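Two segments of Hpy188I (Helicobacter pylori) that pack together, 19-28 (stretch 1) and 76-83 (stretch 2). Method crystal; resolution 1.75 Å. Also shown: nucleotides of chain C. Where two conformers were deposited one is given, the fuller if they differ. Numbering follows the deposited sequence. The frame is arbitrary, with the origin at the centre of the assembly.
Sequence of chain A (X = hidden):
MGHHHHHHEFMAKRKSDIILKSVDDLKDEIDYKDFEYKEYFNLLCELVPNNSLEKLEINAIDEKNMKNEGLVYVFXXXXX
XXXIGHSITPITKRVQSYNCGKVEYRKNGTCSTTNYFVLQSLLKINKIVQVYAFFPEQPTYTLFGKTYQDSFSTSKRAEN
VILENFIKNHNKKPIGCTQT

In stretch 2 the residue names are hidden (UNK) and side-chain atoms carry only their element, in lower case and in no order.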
ATOM      1  N   ILE A  19       3.443 -12.500  17.580  1.00 22.21           N
ATOM      2  CA  ILE A  19       2.372 -13.280  16.965  1.00 21.20           C
ATOM      3  C   ILE A  19       1.415 -13.734  18.079  1.00 21.64           C
ATOM      4  O   ILE A  19       1.848 -14.152  19.155  1.00 20.99           O
ATOM      5  CB  ILE A  19       2.933 -14.484  16.204  1.00 21.46           C
ATOM      6  CG1 ILE A  19       3.940 -14.038  15.130  1.00 22.63           C
ATOM      7  CG2 ILE A  19       1.790 -15.317  15.621  1.00 21.53           C
ATOM      8  CD1 ILE A  19       3.433 -12.965  14.189  1.00 21.88           C
ATOM      9  N   LEU A  20       0.117 -13.602  17.851  1.00 21.02           N
ATOM     10  CA  LEU A  20      -0.866 -14.077  18.833  1.00 22.25           C
ATOM     11  C   LEU A  20      -0.816 -15.598  18.916  1.00 23.43           C
ATOM     12  O   LEU A  20      -0.619 -16.264  17.900  1.00 23.23           O
ATOM     13  CB  LEU A  20      -2.257 -13.575  18.477  1.00 22.02           C
ATOM     14  CG  LEU A  20      -2.389 -12.054  18.327  1.00 22.36           C
ATOM     15  CD1 LEU A  20      -3.877 -11.665  18.315  1.00 22.78           C
ATOM     16  CD2 LEU A  20      -1.623 -11.285  19.432  1.00 21.91           C
ATOM     17  N   LYS A  21      -1.005 -16.135  20.130  1.00 24.88           N
ATOM     18  CA  LYS A  21      -0.751 -17.563  20.361  0.50 25.60           C
ATOM     19  C   LYS A  21      -2.011 -18.419  20.485  1.00 25.79           C
ATOM     20  O   LYS A  21      -1.953 -19.635  20.275  1.00 25.94           O
ATOM     21  CB  LYS A  21       0.216 -17.800  21.542  0.50 26.81           C
ATOM     22  CG  LYS A  21      -0.077 -17.009  22.814  0.50 28.22           C
ATOM     23  CD  LYS A  21       1.091 -17.040  23.814  0.50 29.95           C
ATOM     24  CE  LYS A  21       0.938 -18.120  24.859  0.50 31.13           C
ATOM     25  NZ  LYS A  21       2.118 -18.162  25.766  0.50 31.31           N
ATOM     26  N   SER A  22      -3.150 -17.799  20.782  1.00 25.12           N
ATOM     27  CA  SER A  22      -4.401 -18.528  20.942  1.00 25.29           C
ATOM     28  C   SER A  22      -5.568 -17.571  21.016  1.00 24.98           C
ATOM     29  O   SER A  22      -5.380 -16.363  21.137  1.00 24.66           O
ATOM     30  CB  SER A  22      -4.388 -19.373  22.215  1.00 26.05           C
ATOM     31  OG  SER A  22      -4.623 -18.582  23.357  1.00 26.66           O
ATOM     32  N   VAL A  23      -6.779 -18.123  20.970  0.50 24.70           N
ATOM     33  CA  VAL A  23      -8.002 -17.337  21.159  0.50 24.41           C
ATOM     34  C   VAL A  23      -8.006 -16.543  22.474  0.50 24.95           C
ATOM     35  O   VAL A  23      -8.595 -15.472  22.527  0.50 25.43           O
ATOM     36  CB  VAL A  23      -9.288 -18.213  21.109  0.50 24.75           C
ATOM     37  CG1 VAL A  23      -9.620 -18.596  19.682  0.50 22.87           C
ATOM     38  CG2 VAL A  23      -9.140 -19.450  21.983  0.50 24.20           C
ATOM     39  N   ASP A  24      -7.355 -17.057  23.522  0.50 25.33           N
ATOM     40  CA  ASP A  24      -7.246 -16.327  24.799  0.50 26.24           C
ATOM     41  C   ASP A  24      -6.669 -14.930  24.586  0.50 25.85           C
ATOM     42  O   ASP A  24      -6.952 -14.014  25.365  0.50 26.23           O
ATOM     43  CB  ASP A  24      -6.378 -17.087  25.826  0.50 27.07           C
ATOM     44  CG  ASP A  24      -6.282 -16.372  27.189  0.50 29.24           C
ATOM     45  OD1 ASP A  24      -7.322 -16.193  27.860  0.50 30.04           O
ATOM     46  OD2 ASP A  24      -5.154 -16.002  27.594  0.50 30.08           O
ATOM     47  N   ASP A  25      -5.860 -14.756  23.545  1.00 24.84           N
ATOM     48  CA  ASP A  25      -5.264 -13.439  23.262  1.00 24.77           C
ATOM     49  C   ASP A  25      -6.304 -12.409  22.826  1.00 24.70           C
ATOM     50  O   ASP A  25      -6.029 -11.197  22.847  1.00 25.63           O
ATOM     51  CB  ASP A  25      -4.150 -13.538  22.215  1.00 23.99           C
ATOM     52  CG  ASP A  25      -2.860 -14.113  22.787  1.00 27.90           C
ATOM     53  OD1 ASP A  25      -2.725 -14.188  24.025  1.00 29.95           O
ATOM     54  OD2 ASP A  25      -1.962 -14.467  22.003  1.00 30.40           O
ATOM     55  N   LEU A  26      -7.492 -12.881  22.464  1.00 23.31           N
ATOM     56  CA  LEU A  26      -8.589 -12.010  22.051  1.00 23.62           C
ATOM     57  C   LEU A  26      -9.568 -11.660  23.165  1.00 24.76           C
ATOM     58  O   LEU A  26     -10.557 -11.006  22.920  1.00 23.89           O
ATOM     59  CB  LEU A  26      -9.359 -12.668  20.918  1.00 23.20           C
ATOM     60  CG  LEU A  26      -8.496 -13.055  19.707  1.00 22.79           C
ATOM     61  CD1 LEU A  26      -9.326 -13.715  18.631  1.00 24.87           C
ATOM     62  CD2 LEU A  26      -7.740 -11.869  19.126  1.00 22.01           C
ATOM     63  N   LYS A  27      -9.295 -12.080  24.388  1.00 26.76           N
ATOM     64  CA  LYS A  27     -10.312 -11.972  25.434  1.00 29.10           C
ATOM     65  C   LYS A  27     -10.725 -10.539  25.777  1.00 29.94           C
ATOM     66  O   LYS A  27     -11.844 -10.340  26.238  1.00 31.60           O
ATOM     67  CB  LYS A  27      -9.884 -12.731  26.680  1.00 30.24           C
ATOM     68  CG  LYS A  27      -8.706 -12.134  27.389  1.00 33.37           C
ATOM     69  CD  LYS A  27      -8.405 -12.930  28.656  1.00 38.51           C
ATOM     70  CE  LYS A  27      -6.968 -12.725  29.062  1.00 40.86           C
ATOM     71  NZ  LYS A  27      -6.738 -11.316  29.457  1.00 43.86           N
ATOM     72  N   ASP A  28      -9.865  -9.549  25.526  1.00 30.00           N
ATOM     73  CA  ASP A  28     -10.202  -8.135  25.800  1.00 30.51           C
ATOM     74  C   ASP A  28     -10.658  -7.377  24.561  1.00 28.70           C
ATOM     75  O   ASP A  28     -10.864  -6.157  24.605  1.00 29.24           O
ATOM     76  CB  ASP A  28      -9.010  -7.397  26.410  1.00 31.70           C
ATOM     77  CG  ASP A  28      -8.537  -8.009  27.721  1.00 34.04           C
ATOM     78  OD1 ASP A  28      -9.342  -8.621  28.461  1.00 35.67           O
ATOM     79  OD2 ASP A  28      -7.329  -7.861  27.998  1.00 38.55           O
ATOM     80  N   UNK A  76     -13.514 -11.613  12.277  1.00 17.39           N
ATOM     81  CA  UNK A  76     -14.097 -11.942  13.577  1.00 18.07           C
ATOM     82  C   UNK A  76     -13.738 -13.380  13.909  1.00 18.23           C
ATOM     83  O   UNK A  76     -13.914 -14.292  13.080  1.00 17.86           O
ATOM     84  c   UNK A  76     -15.934 -10.305  13.189  1.00 18.40           C
ATOM     85  c   UNK A  76     -15.626 -11.738  13.556  1.00 19.04           C
ATOM     86  c   UNK A  76     -16.278 -12.122  14.912  1.00 18.65           C
ATOM     87  N   UNK A  77     -13.256 -13.595  15.124  1.00 18.10           N
ATOM     88  CA  UNK A  77     -12.831 -14.921  15.577  1.00 19.26           C
ATOM     89  C   UNK A  77     -13.525 -15.211  16.898  1.00 20.33           C
ATOM     90  O   UNK A  77     -13.331 -14.485  17.878  1.00 20.06           O
ATOM     91  c   UNK A  77     -10.925 -16.444  16.255  1.00 20.27           C
ATOM     92  c   UNK A  77      -9.035 -14.534  14.651  1.00 21.82           C
ATOM     93  c   UNK A  77     -10.567 -14.592  14.503  1.00 19.79           C
ATOM     94  c   UNK A  77     -11.306 -15.015  15.770  1.00 19.59           C
ATOM     95  N   UNK A  78     -14.331 -16.268  16.923  0.50 20.31           N
ATOM     96  CA  UNK A  78     -15.158 -16.592  18.093  0.50 21.16           C
ATOM     97  C   UNK A  78     -15.835 -15.345  18.660  0.50 21.31           C
ATOM     98  O   UNK A  78     -15.755 -15.056  19.861  0.50 22.24           O
ATOM     99  c   UNK A  78     -14.328 -17.310  19.158  0.50 21.53           C
ATOM    100  c   UNK A  78     -13.954 -18.720  18.760  0.50 21.30           C
ATOM    101  c   UNK A  78     -13.325 -19.501  19.891  0.50 21.96           C
ATOM    102  o   UNK A  78     -13.472 -19.157  21.061  0.50 24.29           O
ATOM    103  n   UNK A  78     -12.639 -20.581  19.544  0.50 25.54           N
ATOM    104  N   UNK A  79     -16.498 -14.610  17.771  1.00 20.95           N
ATOM    105  CA  UNK A  79     -17.241 -13.402  18.136  1.00 21.41           C
ATOM    106  C   UNK A  79     -16.462 -12.124  18.380  1.00 21.40           C
ATOM    107  O   UNK A  79     -17.080 -11.067  18.531  1.00 22.57           O
ATOM    108  N   UNK A  80     -15.129 -12.204  18.434  1.00 19.81           N
ATOM    109  CA  UNK A  80     -14.272 -11.054  18.753  1.00 20.50           C
ATOM    110  C   UNK A  80     -13.735 -10.396  17.475  1.00 19.52           C
ATOM    111  O   UNK A  80     -13.344 -11.088  16.549  1.00 18.51           O
ATOM    112  c   UNK A  80     -14.144 -11.107  23.320  1.00 26.31           C
ATOM    113  c   UNK A  80     -13.456 -11.929  21.046  1.00 22.38           C
ATOM    114  c   UNK A  80     -14.072 -10.806  21.833  1.00 24.45           C
ATOM    115  n   UNK A  80     -14.851 -10.011  24.072  1.00 26.11           N
ATOM    116  c   UNK A  80     -13.084 -11.494  19.632  1.00 20.25           C
ATOM    117  N   UNK A  81     -13.735  -9.063  17.442  1.00 20.14           N
ATOM    118  CA  UNK A  81     -13.160  -8.331  16.314  1.00 19.99           C
ATOM    119  C   UNK A  81     -11.642  -8.365  16.408  1.00 19.67           C
ATOM    120  O   UNK A  81     -11.049  -7.792  17.324  1.00 21.08           O
ATOM    121  c   UNK A  81     -15.834  -5.537  16.024  1.00 22.81           C
ATOM    122  c   UNK A  81     -13.673  -6.883  16.258  1.00 21.10           C
ATOM    123  c   UNK A  81     -12.920  -6.069  15.173  1.00 20.14           C
ATOM    124  c   UNK A  81     -15.170  -6.902  15.971  1.00 21.00           C
ATOM    125  N   UNK A  82     -11.017  -9.045  15.454  1.00 18.96           N
ATOM    126  CA  UNK A  82      -9.565  -9.168  15.406  1.00 19.42           C
ATOM    127  C   UNK A  82      -8.970  -7.998  14.621  1.00 19.82           C
ATOM    128  O   UNK A  82      -7.959  -7.455  15.005  1.00 21.43           O
ATOM    129  c   UNK A  82      -7.741 -10.575  14.348  1.00 19.04           C
ATOM    130  c   UNK A  82      -7.370 -10.339  13.028  1.00 20.08           C
ATOM    131  c   UNK A  82      -5.385 -10.897  14.895  1.00 22.95           C
ATOM    132  c   UNK A  82      -9.173 -10.497  14.753  1.00 18.88           C
ATOM    133  c   UNK A  82      -6.752 -10.851  15.280  1.00 22.04           C
ATOM    134  c   UNK A  82      -6.017 -10.419  12.634  1.00 20.21           C
ATOM    135  c   UNK A  82      -5.036 -10.708  13.566  1.00 21.54           C
ATOM    136  N   UNK A  83      -9.594  -7.654  13.504  1.00 20.24           N
ATOM    137  CA  UNK A  83      -9.167  -6.510  12.718  1.00 20.59           C
ATOM    138  C   UNK A  83     -10.245  -5.938  11.812  1.00 19.60           C
ATOM    139  O   UNK A  83     -11.220  -6.597  11.495  1.00 18.81           O
ATOM    140  c   UNK A  83      -7.968  -7.346  10.579  1.00 22.92           C
ATOM    141  c   UNK A  83      -6.598  -7.222   9.831  1.00 23.26           C
ATOM    142  c   UNK A  83      -7.861  -6.812  11.955  1.00 21.55           C
ATOM    143  n   UNK A  83      -5.030  -5.871   8.361  1.00 22.04           N
ATOM    144  c   UNK A  83      -6.318  -5.864   9.162  1.00 24.16           C
TER
ATOM    145  P    DG C   6      -4.848  -3.323   5.542  0.50 18.52           P
ATOM    146  OP1  DG C   6      -6.273  -3.010   5.775  0.50 17.72           O
ATOM    147  OP2  DG C   6      -4.255  -4.563   6.108  0.50 17.08           O
ATOM    148  O5'  DG C   6      -4.577  -3.282   3.975  0.50 16.17           O
ATOM    149  C5'  DG C   6      -4.500  -2.023   3.313  0.50 17.47           C
ATOM    150  C4'  DG C   6      -3.805  -2.161   1.981  0.50 15.73           C
ATOM    151  O4'  DG C   6      -2.424  -2.561   2.154  0.50 14.52           O
ATOM    152  C3'  DG C   6      -4.432  -3.195   1.043  0.50 16.07           C
ATOM    153  O3'  DG C   6      -4.623  -2.600  -0.239  0.50 16.42           O
ATOM    154  C2'  DG C   6      -3.386  -4.291   0.964  0.50 14.88           C
ATOM    155  C1'  DG C   6      -2.125  -3.472   1.116  0.50 12.83           C
ATOM    156  N9   DG C   6      -0.929  -4.230   1.473  0.50 11.00           N
ATOM    157  C8   DG C   6      -0.701  -4.986   2.600  0.50 11.91           C
ATOM    158  N7   DG C   6       0.455  -5.596   2.582  0.50 11.97           N
ATOM    159  C5   DG C   6       1.034  -5.203   1.379  0.50 10.26           C
ATOM    160  C6   DG C   6       2.281  -5.555   0.792  0.50 11.00           C
ATOM    161  O6   DG C   6       3.155  -6.321   1.230  0.50 11.99           O
ATOM    162  N1   DG C   6       2.460  -4.922  -0.441  0.50 11.29           N
ATOM    163  C2   DG C   6       1.553  -4.079  -1.033  0.50 10.90           C
ATOM    164  N2   DG C   6       1.889  -3.577  -2.234  0.50 12.42           N
ATOM    165  N3   DG C   6       0.394  -3.748  -0.498  0.50  9.43           N
ATOM    166  C4   DG C   6       0.200  -4.347   0.695  0.50 10.02           C

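Position 76 carries three side-chain carbons, one bonded to CA and bearing the other two. A fork at the first atom with no longer arm is valine, Val76; its CA-to-CB bond points away from stretch 1, and it makes no contact there.

Position 77 has four carbons, forked at the first, with one arm two carbons long. Its CB lies 3.7 Å from Leu26 CD1, and the bond from CA points toward stretch 1. The beta-branched four-carbon pattern identifies Ile77, whose CG2 is also 4.3 Å from Val23 CG1.

At position 78 three carbons run in a row, the third carrying one oxygen and one nitrogen. That is a carboxamide on a two-carbon stem, hence Gln78. Its NE2 approaches Val23 CG1 at 3.6 Å, a polar atom against a methyl group and so a packing contact.

Position 79 has no side-chain atoms and is Gly79. Its phi of 78° is one that glycine adopts readily, and it sits in a type I' turn from Ile77 to position 80, closed by backbone hydrogen bonds in both directions: N of 80 to Ile77 O, 3.0 Å, and Ile77 N to O of 80, 2.9 Å.

Position 80 shows four carbons in a row ending in nitrogen, the unbranched chain of lysine. Lys80 lays its aliphatic part against stretch 1: CG is 3.6 Å from Leu26 O, and the two CB atoms, of Lys80 and Leu26, are 4.1 Å apart. Its NZ stands 3.7 Å from Lys27 O, with no hydrogen bond assigned between them.

Position 81 repeats the four-carbon fork with one two-carbon arm, so it is Ile81; its CA-to-CB bond points away.

Position 82 has one carbon followed by a six-carbon ring without a hydroxyl, which makes it Phe82. CA-to-CB points sideways, but the ring comes nearer: CE1 is 3.8 Å from Leu20 CD1 and CD1 is 4.1 Å from Leu26 CD2, both leucine methyls lying at the ring edge.

Position 83 again has four carbons in a row and a terminal nitrogen. Lys83 is out of reach of stretch 1; its NZ donates a 2.7 Å hydrogen bond to OP2 of DG6, fitting a DNA-binding enzyme.

No hydrogen bond crosses between the stretches, which bury 360 Å² in all. Leu26 is the hub, with the largest covered area and contacts to Ile77, Lys80 and Phe82. The 3-10 segment, supported by Leu26 N to Val23 O at 2.8 Å, presents Val23 and Leu26 to the hairpin, while Leu20 extends the apolar packing to Phe82.

Stretch 2, residues 76-83: VIQGKIFK
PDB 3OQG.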